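Local atomic coordinates of NegoA.19184.a (Neisseria gonorrhoeae, PDB entry 5UEB), a protein that is of unknown function but combines a DUF4265-family sequence with a barrel-like beta sheet and a ferredoxin-like alpha/beta unit. Residues N129-E132 and I136-Y139; S11-V16 and G37-Q42. All blocks are in the same frame, centred on the assembly; numbering follows the deposited sequence. Where two conformers were deposited one is given.

Contact 1 (N129-E132 and I136-Y139); sequences NRYE and ILSY
Helix-to-strand packing at the protein surface joins the last turn of helix 122-133 to the start of strand 137-143, across the short turn that links them. This strand is an edge of the four-stranded antiparallel sheet whose beta-alpha-beta-beta-alpha-beta order and 4-1-3-2 strand arrangement mark a ferredoxin-like fold. The turn is tied by the backbone: Ile136 N donates to Tyr131 O at 3.2 Å. Leu137 N, also close to that carbonyl, is buried with no hydrogen-bond partner. Apolar groups fill the angle between helix and strand. Ile136 CG1 approaches Tyr131 CD1 obliquely at 3.6 Å, with CD1 of the isoleucine following it toward the same part of the ring. Next to it, Leu137 brings its CG to 3.7 Å from Tyr131 CB; with chi1 at 73° this CG stands between the backbone N and the carbonyl carbon, which lays it against the tyrosine. The leucine side chain also meets Ile82 and Val84 of the neighbouring strand 78-84. The far end of Tyr131 is anchored by a hydrogen bond between its hydroxyl group and Asp91 OD1, and Pro89 packs on both Tyr131 and Ile136. Glu132 adds a CA-H...O contact to Leu137 O at 3.3 Å. On the polar side a water bridges the segments, donating to both Glu132 O and Leu137 O. One turn earlier on the helix, Asn129 reaches over to Tyr139, whose side chain also touches Lys125 and Leu128. The amide and ring planes stand 43° apart. Tyr139 OH donates to Asn129 OD1 at 2.7 Å; the oxygen lies in the ring plane at its edge, while the hydroxyl sits 32° out of the amide's carbonyl plane.

Contact 2 (S11-V16 and G37-Q42); sequences SKLTVV and GNFLIQ. With EDO (1,2-ethanediol), chain M.
The Phe39 ring carries Leu13 CB over one face and has Lys12 N at its edge, in the ring plane, while Ser11 CB and Lys12 C approach obliquely. This is packing across the interior of the N-terminal antiparallel meander. Strands 10-18 and 39-41 are not neighbours in it, since strand 24-33 pairs between them, and no hydrogen bond links the two segments. Their short axes pass 8.5 Å apart at an angle of 82°, close to perpendicular, as expected where a strongly curved sheet folds over on itself. Backbone bonds from Thr14 to Leu66 and Phe68 also bring strand 10-18 against strand 65-73, so that the first and last strands meet in a barrel-like closure. The face contact is a CH-pi interaction: Leu13 CB lies 3.9 Å from the Phe39 ring centroid and only 18° off the ring normal, displaced toward the rim at CZ. Phe39 gets there with CG anti to its own backbone N (chi1 -172°), which extends the ring toward strand 10-18. Leu13 and Phe39 run past each other in opposite senses, and Ile59 of strand 56-62 touches both side chains. Beside CZ, CE2 of Phe39 is 3.7 Å from Ser11 CB; Ser11 and the Lys12 backbone thus lie along the CE2-CZ rim. Lys12 points away, and its NZ bonds to Ser30 OG. Thr14 takes no part in the Phe39 contact; an ethanediol, probably from the crystallisation liquor, sits by its hydroxyl and bonds to Leu66 O, although the very short approach to OG1 leaves the details doubtful. Back inside, the branch of Leu13 reaches the near end of the ring, with CD2 at 3.9 Å from Phe39 CD1.

In the fold
Contact 2 is complete before the chain reaches contact 1, and the chain's centre lies between them. Their own centres are 31 Å apart and their nearest atoms about 18 Å apart, so neither touches the other. They share no strand, sheet or helix. Contact 2 joins the first and third strands of the five-stranded meander formed by residues 10 to 73, whereas contact 1 joins helix 122-133 to the edge strand 137-143 of the four-stranded sheet that follows. Each therefore belongs to a different half of the molecule: one fills the inside of the barrel-like sheet, the other fastens the final helix-to-strand connection of the ferredoxin-like unit.

Contact 1 (N129-E132 and I136-Y139)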
loop_
_atom_site.group_PDB
_atom_site.type_symbol
_atom_site.label_atom_id
_atom_site.label_comp_id
_atom_site.label_asym_id
_atom_site.label_seq_id
_atom_site.Cartn_x
_atom_site.Cartn_y
_atom_site.Cartn_z
ATOM N N ASN B 129 22.981 -11.504 -7.685
ATOM C CA ASN B 129 22.544 -12.863 -8.001
ATOM C C ASN B 129 23.689 -13.868 -7.924
ATOM O O ASN B 129 23.504 -14.984 -7.419
ATOM C CB ASN B 129 21.883 -12.907 -9.378
ATOM C CG ASN B 129 20.480 -12.330 -9.373
ATOM O OD1 ASN B 129 19.826 -12.269 -8.331
ATOM N ND2 ASN B 129 20.003 -11.921 -10.548
ATOM N N ARG B 130 24.877 -13.509 -8.421
ATOM C CA ARG B 130 26.010 -14.431 -8.358
ATOM C C ARG B 130 26.374 -14.761 -6.917
ATOM O O ARG B 130 26.699 -15.912 -6.592
ATOM C CB ARG B 130 27.222 -13.851 -9.089
ATOM C CG ARG B 130 27.323 -14.233 -10.554
ATOM C CD ARG B 130 28.713 -13.923 -11.107
ATOM N NE ARG B 130 29.741 -14.847 -10.624
ATOM C CZ ARG B 130 30.160 -15.917 -11.294
ATOM N NH1 ARG B 130 29.638 -16.207 -12.480
ATOM N NH2 ARG B 130 31.100 -16.700 -10.780
ATOM N N TYR B 131 26.331 -13.759 -6.035
ATOM C CA TYR B 131 26.639 -14.022 -4.634
ATOM C C TYR B 131 25.522 -14.799 -3.948
ATOM O O TYR B 131 25.795 -15.607 -3.052
ATOM C CB TYR B 131 27.007 -12.725 -3.910
ATOM C CG TYR B 131 28.414 -12.267 -4.229
ATOM C CD1 TYR B 131 29.491 -13.145 -4.122
ATOM C CD2 TYR B 131 28.669 -10.968 -4.655
ATOM C CE1 TYR B 131 30.787 -12.731 -4.414
ATOM C CE2 TYR B 131 29.964 -10.544 -4.952
ATOM C CZ TYR B 131 31.017 -11.433 -4.828
ATOM O OH TYR B 131 32.300 -11.038 -5.120
ATOM N N GLU B 132 24.268 -14.584 -4.355
ATOM C CA GLU B 132 23.170 -15.392 -3.831
ATOM C C GLU B 132 23.346 -16.858 -4.206
ATOM O O GLU B 132 23.122 -17.751 -3.378
ATOM C CB GLU B 132 21.833 -14.864 -4.356
ATOM C CG GLU B 132 20.601 -15.371 -3.615
ATOM C CD GLU B 132 20.163 -16.762 -4.043
ATOM O OE1 GLU B 132 20.584 -17.228 -5.125
ATOM O OE2 GLU B 132 19.389 -17.390 -3.292
ATOM N N ILE B 136 26.383 -16.848 -0.187
ATOM C CA ILE B 136 27.083 -15.872 0.640
ATOM C C ILE B 136 26.219 -14.667 1.008
ATOM O O ILE B 136 26.541 -13.959 1.971
ATOM C CB ILE B 136 28.450 -15.475 0.050
ATOM C CG1 ILE B 136 28.315 -14.287 -0.895
ATOM C CG2 ILE B 136 29.102 -16.657 -0.661
ATOM C CD1 ILE B 136 28.895 -13.020 -0.329
ATOM N N LEU B 137 25.131 -14.414 0.279
ATOM C CA LEU B 137 24.226 -13.337 0.647
ATOM C C LEU B 137 22.825 -13.636 0.146
ATOM O O LEU B 137 22.609 -14.507 -0.703
ATOM C CB LEU B 137 24.685 -11.952 0.146
ATOM C CG LEU B 137 24.623 -11.518 -1.326
ATOM C CD1 LEU B 137 23.227 -11.257 -1.903
ATOM C CD2 LEU B 137 25.500 -10.281 -1.526
ATOM N N SER B 138 21.875 -12.890 0.704
ATOM C CA SER B 138 20.501 -12.827 0.232
ATOM C C SER B 138 20.103 -11.363 0.135
ATOM O O SER B 138 20.627 -10.517 0.869
ATOM C CB SER B 138 19.540 -13.531 1.200
ATOM O OG SER B 138 19.850 -14.905 1.309
ATOM N N TYR B 139 19.169 -11.068 -0.762
ATOM C CA TYR B 139 18.740 -9.691 -0.915
ATOM C C TYR B 139 17.249 -9.637 -1.191
ATOM O O TYR B 139 16.631 -10.610 -1.635
ATOM C CB TYR B 139 19.551 -8.947 -1.995
ATOM C CG TYR B 139 19.223 -9.309 -3.433
ATOM C CD1 TYR B 139 19.774 -10.437 -4.035
ATOM C CD2 TYR B 139 18.367 -8.516 -4.191
ATOM C CE1 TYR B 139 19.475 -10.763 -5.353
ATOM C CE2 TYR B 139 18.063 -8.833 -5.509
ATOM C CZ TYR B 139 18.624 -9.945 -6.088
ATOM O OH TYR B 139 18.313 -10.259 -7.396
HETATM O O HOH W 1 18.635 -16.112 -1.000
HETATM O O HOH W 2 22.057 -17.197 -0.433
#

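Contact 2 (S11-V16 and G37-Q42)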
loop_
_atom_site.group_PDB
_atom_site.type_symbol
_atom_site.label_atom_id
_atom_site.label_comp_id
_atom_site.label_asym_id
_atom_site.label_seq_id
_atom_site.Cartn_x
_atom_site.Cartn_y
_atom_site.Cartn_z
ATOM N N SER B 11 11.772 15.514 13.102
ATOM C CA SER B 11 10.779 14.675 13.749
ATOM C C SER B 11 11.131 13.206 13.546
ATOM O O SER B 11 12.116 12.853 12.879
ATOM C CB SER B 11 9.372 15.020 13.250
ATOM O OG SER B 11 8.370 14.381 14.030
ATOM N N LYS B 12 10.322 12.353 14.168
ATOM C CA LYS B 12 10.430 10.905 14.065
ATOM C C LYS B 12 9.051 10.331 13.784
ATOM O O LYS B 12 8.033 10.831 14.285
ATOM C CB LYS B 12 10.896 10.284 15.389
ATOM C CG LYS B 12 12.053 10.970 16.079
ATOM C CD LYS B 12 13.349 10.653 15.397
ATOM C CE LYS B 12 14.521 10.993 16.314
ATOM N NZ LYS B 12 15.808 10.866 15.586
ATOM N N LEU B 13 9.036 9.255 13.002
ATOM C CA LEU B 13 7.811 8.564 12.635
ATOM C C LEU B 13 7.981 7.079 12.921
ATOM O O LEU B 13 9.046 6.519 12.656
ATOM C CB LEU B 13 7.642 8.734 11.127
ATOM C CG LEU B 13 6.317 8.351 10.522
ATOM C CD1 LEU B 13 5.265 9.157 11.224
ATOM C CD2 LEU B 13 6.394 8.684 9.059
ATOM N N THR B 14 6.934 6.435 13.449
ATOM C CA THR B 14 6.908 4.976 13.577
ATOM C C THR B 14 6.134 4.368 12.409
ATOM O O THR B 14 5.010 4.779 12.123
ATOM C CB THR B 14 6.271 4.552 14.901
ATOM O OG1 THR B 14 7.066 5.046 15.985
ATOM C CG2 THR B 14 6.177 3.020 14.996
ATOM N N VAL B 15 6.753 3.407 11.722
ATOM C CA VAL B 15 6.098 2.631 10.675
ATOM C C VAL B 15 5.761 1.266 11.258
ATOM O O VAL B 15 6.664 0.516 11.645
ATOM C CB VAL B 15 7.005 2.466 9.444
ATOM C CG1 VAL B 15 6.267 1.705 8.333
ATOM C CG2 VAL B 15 7.471 3.807 8.938
ATOM N N VAL B 16 4.472 0.943 11.331
ATOM C CA VAL B 16 4.026 -0.390 11.724
ATOM C C VAL B 16 3.916 -1.234 10.461
ATOM O O VAL B 16 3.358 -0.785 9.450
ATOM C CB VAL B 16 2.680 -0.327 12.466
ATOM C CG1 VAL B 16 2.228 -1.725 12.880
ATOM C CG2 VAL B 16 2.786 0.561 13.693
ATOM N N GLY B 37 2.224 19.628 6.547
ATOM C CA GLY B 37 1.905 18.666 7.577
ATOM C C GLY B 37 2.330 17.248 7.274
ATOM O O GLY B 37 2.136 16.366 8.122
ATOM N N ASN B 38 2.890 16.994 6.094
ATOM C CA ASN B 38 3.410 15.674 5.772
ATOM C C ASN B 38 4.840 15.537 6.284
ATOM O O ASN B 38 5.402 16.458 6.885
ATOM C CB ASN B 38 3.314 15.421 4.271
ATOM C CG ASN B 38 1.876 15.279 3.810
ATOM O OD1 ASN B 38 1.069 14.630 4.477
ATOM N ND2 ASN B 38 1.537 15.909 2.688
ATOM N N PHE B 39 5.440 14.368 6.055
ATOM C CA PHE B 39 6.699 13.987 6.694
ATOM C C PHE B 39 7.683 13.551 5.615
ATOM O O PHE B 39 7.391 12.633 4.836
ATOM C CB PHE B 39 6.429 12.848 7.683
ATOM C CG PHE B 39 7.597 12.467 8.563
ATOM C CD1 PHE B 39 8.654 11.706 8.071
ATOM C CD2 PHE B 39 7.591 12.794 9.912
ATOM C CE1 PHE B 39 9.700 11.322 8.909
ATOM C CE2 PHE B 39 8.640 12.419 10.752
ATOM C CZ PHE B 39 9.695 11.694 10.253
ATOM N N LEU B 40 8.840 14.208 5.556
ATOM C CA LEU B 40 9.904 13.834 4.629
ATOM C C LEU B 40 10.828 12.837 5.320
ATOM O O LEU B 40 11.468 13.177 6.318
ATOM C CB LEU B 40 10.691 15.079 4.211
ATOM C CG LEU B 40 11.927 14.884 3.319
ATOM C CD1 LEU B 40 11.505 14.350 1.960
ATOM C CD2 LEU B 40 12.706 16.200 3.163
ATOM N N ILE B 41 10.895 11.608 4.796
ATOM C CA ILE B 41 11.740 10.568 5.376
ATOM C C ILE B 41 13.193 10.856 5.025
ATOM O O ILE B 41 13.526 11.049 3.849
ATOM C CB ILE B 41 11.304 9.186 4.857
ATOM C CG1 ILE B 41 9.908 8.848 5.396
ATOM C CG2 ILE B 41 12.318 8.112 5.260
ATOM C CD1 ILE B 41 9.300 7.578 4.758
ATOM N N GLN B 42 14.065 10.899 6.042
ATOM C CA GLN B 42 15.463 11.267 5.837
ATOM C C GLN B 42 16.443 10.175 6.259
ATOM O O GLN B 42 17.630 10.450 6.472
ATOM C CB GLN B 42 15.755 12.598 6.531
ATOM C CG GLN B 42 14.919 13.731 5.945
ATOM C CD GLN B 42 15.274 15.059 6.541
ATOM O OE1 GLN B 42 15.276 15.220 7.763
ATOM N NE2 GLN B 42 15.588 16.034 5.688
HETATM C C1 EDO M . 7.631 8.044 16.859
HETATM O O1 EDO M . 6.366 7.396 16.666
HETATM C C2 EDO M . 7.469 9.106 17.940
HETATM O O2 EDO M . 6.558 10.109 17.473
#